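Local coordinates for protein dermonecrotic toxin (PDB 2EBF) that is a potent mitogen and dermonecrotic toxin that induces bone resorption, here represented by its C-terminal region, which carries a thiol protease-like catalytic triad, at residues A[578-583]-A[686-691]. Residues are numbered along the deposited sequence; the frame is centred on the assembly and turned at random.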
loop_
_atom_site.group_PDB
_atom_site.type_symbol
_atom_site.label_atom_id
_atom_site.label_comp_id
_atom_site.label_asym_id
_atom_site.label_seq_id
_atom_site.Cartn_x
_atom_site.Cartn_y
_atom_site.Cartn_z
ATOM N N ALA A 578 1.470 7.409 36.021
ATOM C CA ALA A 578 1.555 8.171 37.253
ATOM C C ALA A 578 1.573 7.184 38.421
ATOM O O ALA A 578 2.326 6.195 38.410
ATOM C CB ALA A 578 0.363 9.115 37.357
ATOM N N GLY A 579 0.740 7.453 39.418
ATOM C CA GLY A 579 0.551 6.533 40.523
ATOM C C GLY A 579 -0.680 5.703 40.236
ATOM O O GLY A 579 -1.061 5.516 39.075
ATOM N N PHE A 580 -1.307 5.207 41.293
ATOM C CA PHE A 580 -2.537 4.446 41.160
ATOM C C PHE A 580 -3.642 5.325 40.617
ATOM O O PHE A 580 -3.711 6.514 40.947
ATOM C CB PHE A 580 -2.958 3.859 42.502
ATOM C CG PHE A 580 -2.028 2.805 43.014
ATOM C CD1 PHE A 580 -1.318 3.004 44.187
ATOM C CD2 PHE A 580 -1.853 1.615 42.314
ATOM C CE1 PHE A 580 -0.456 2.031 44.667
ATOM C CE2 PHE A 580 -0.991 0.642 42.782
ATOM C CZ PHE A 580 -0.291 0.850 43.960
ATOM N N PRO A 581 -4.505 4.751 39.767
ATOM C CA PRO A 581 -5.685 5.478 39.310
ATOM C C PRO A 581 -6.612 5.763 40.489
ATOM O O PRO A 581 -6.619 5.014 41.473
ATOM C CB PRO A 581 -6.348 4.507 38.325
ATOM C CG PRO A 581 -5.760 3.186 38.608
ATOM C CD PRO A 581 -4.412 3.400 39.182
ATOM N N THR A 582 -7.363 6.853 40.391
ATOM C CA THR A 582 -8.314 7.234 41.424
ATOM C C THR A 582 -9.638 7.565 40.758
ATOM O O THR A 582 -9.712 7.689 39.535
ATOM C CB THR A 582 -7.840 8.472 42.218
ATOM O OG1 THR A 582 -7.626 9.566 41.317
ATOM C CG2 THR A 582 -6.556 8.176 42.988
ATOM N N GLU A 583 -10.681 7.724 41.565
ATOM C CA GLU A 583 -11.969 8.150 41.041
ATOM C C GLU A 583 -11.838 9.513 40.364
ATOM O O GLU A 583 -12.448 9.750 39.319
ATOM C CB GLU A 583 -13.035 8.147 42.137
ATOM C CG GLU A 583 -13.468 6.731 42.558
ATOM C CD GLU A 583 -14.240 5.995 41.470
ATOM O OE1 GLU A 583 -15.486 5.993 41.545
ATOM O OE2 GLU A 583 -13.615 5.428 40.541
ATOM N N GLN A 686 -8.825 -7.083 44.126
ATOM C CA GLN A 686 -7.890 -8.201 44.243
ATOM C C GLN A 686 -6.510 -7.816 43.685
ATOM O O GLN A 686 -5.511 -8.485 43.953
ATOM C CB GLN A 686 -8.465 -9.515 43.665
ATOM C CG GLN A 686 -8.568 -9.632 42.171
ATOM C CD GLN A 686 -9.480 -10.790 41.722
ATOM O OE1 GLN A 686 -10.535 -10.566 41.116
ATOM N NE2 GLN A 686 -9.077 -12.026 42.023
ATOM N N PHE A 687 -6.472 -6.710 42.939
ATOM C CA PHE A 687 -5.255 -6.206 42.310
ATOM C C PHE A 687 -4.812 -4.931 42.993
ATOM O O PHE A 687 -5.630 -4.200 43.553
ATOM C CB PHE A 687 -5.475 -5.948 40.812
ATOM C CG PHE A 687 -6.103 -7.103 40.099
ATOM C CD1 PHE A 687 -5.444 -8.329 40.027
ATOM C CD2 PHE A 687 -7.356 -6.977 39.513
ATOM C CE1 PHE A 687 -6.035 -9.424 39.392
ATOM C CE2 PHE A 687 -7.949 -8.062 38.872
ATOM C CZ PHE A 687 -7.288 -9.279 38.800
ATOM N N VAL A 688 -3.513 -4.662 42.913
ATOM C CA VAL A 688 -2.903 -3.513 43.580
ATOM C C VAL A 688 -3.623 -2.203 43.214
ATOM O O VAL A 688 -3.994 -1.989 42.048
ATOM C CB VAL A 688 -1.370 -3.476 43.316
ATOM C CG1 VAL A 688 -1.051 -3.082 41.877
ATOM C CG2 VAL A 688 -0.692 -2.562 44.284
ATOM N N HIS A 689 -3.830 -1.346 44.214
ATOM C CA HIS A 689 -4.730 -0.199 44.082
ATOM C C HIS A 689 -4.400 0.899 45.075
ATOM O O HIS A 689 -3.704 0.667 46.074
ATOM C CB HIS A 689 -6.177 -0.649 44.322
ATOM C CG HIS A 689 -6.378 -1.347 45.632
ATOM N ND1 HIS A 689 -6.627 -0.667 46.808
ATOM C CD2 HIS A 689 -6.345 -2.660 45.957
ATOM C CE1 HIS A 689 -6.749 -1.534 47.797
ATOM N NE2 HIS A 689 -6.586 -2.750 47.307
ATOM N N ASP A 690 -4.923 2.094 44.809
ATOM C CA ASP A 690 -4.841 3.198 45.764
ATOM C C ASP A 690 -5.539 2.801 47.069
ATOM O O ASP A 690 -6.563 2.109 47.045
ATOM C CB ASP A 690 -5.483 4.454 45.176
ATOM C CG ASP A 690 -5.134 5.708 45.957
ATOM O OD1 ASP A 690 -5.615 5.854 47.101
ATOM O OD2 ASP A 690 -4.387 6.546 45.417
ATOM N N GLN A 691 -4.982 3.240 48.200
ATOM C CA GLN A 691 -5.474 2.844 49.527
ATOM C C GLN A 691 -6.954 3.108 49.782
ATOM O O GLN A 691 -7.626 2.313 50.440
ATOM C CB GLN A 691 -4.638 3.487 50.645
ATOM C CG GLN A 691 -3.507 2.603 51.158
ATOM C CD GLN A 691 -3.991 1.236 51.631
ATOM O OE1 GLN A 691 -3.775 0.224 50.961
ATOM N NE2 GLN A 691 -4.663 1.208 52.781
HETATM O O HOH W 1 -2.951 7.521 43.406
HETATM O O HOH W 2 -6.422 2.218 42.361
#
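Asp690 OD2 takes a hydrogen bond from a water 2.7 Å away, and the same water donates to the carbonyl O of Phe580. A second water accepts from Asp690 N at 2.9 Å and donates to the O of Pro581. The other carboxylate oxygen, Asp690 OD1, takes the N-H of Leu692 within its own loop. With CG anti to the backbone N (chi1 -166°), the carboxylate reaches the methyl of Thr582, and Asp690 OD2 lies in van der Waals contact 3.6 Å from Thr582 CG2. Thr582 itself N-caps helix 583-591.

Beside these bridges the Phe580 ring stacks almost parallel on the His689-Asp690 peptide, the planes about 11° apart; His689 C lies over the ring centre, 3.6 Å above its plane. At the far end of the ring Phe580 CZ meets Val688 CG2 at 3.5 Å, the two side chains crossing at about a right angle. The imidazole turns back to its own loop: His689 ND1 donates to Asp690 O at 2.8 Å, nearly straight (171°) but from above the carbonyl plane. Arg711, from helix 701-711, binds the carbonyls of Phe687 and Val688.

Two surface loops of the C3 domain, one leading into helix 583-591 and the other linking strands 676-681 and 697-700, are thus joined over 238 Å². They touch directly through ring on peptide and apolar contact, while their polar coupling probably depends on the two waters.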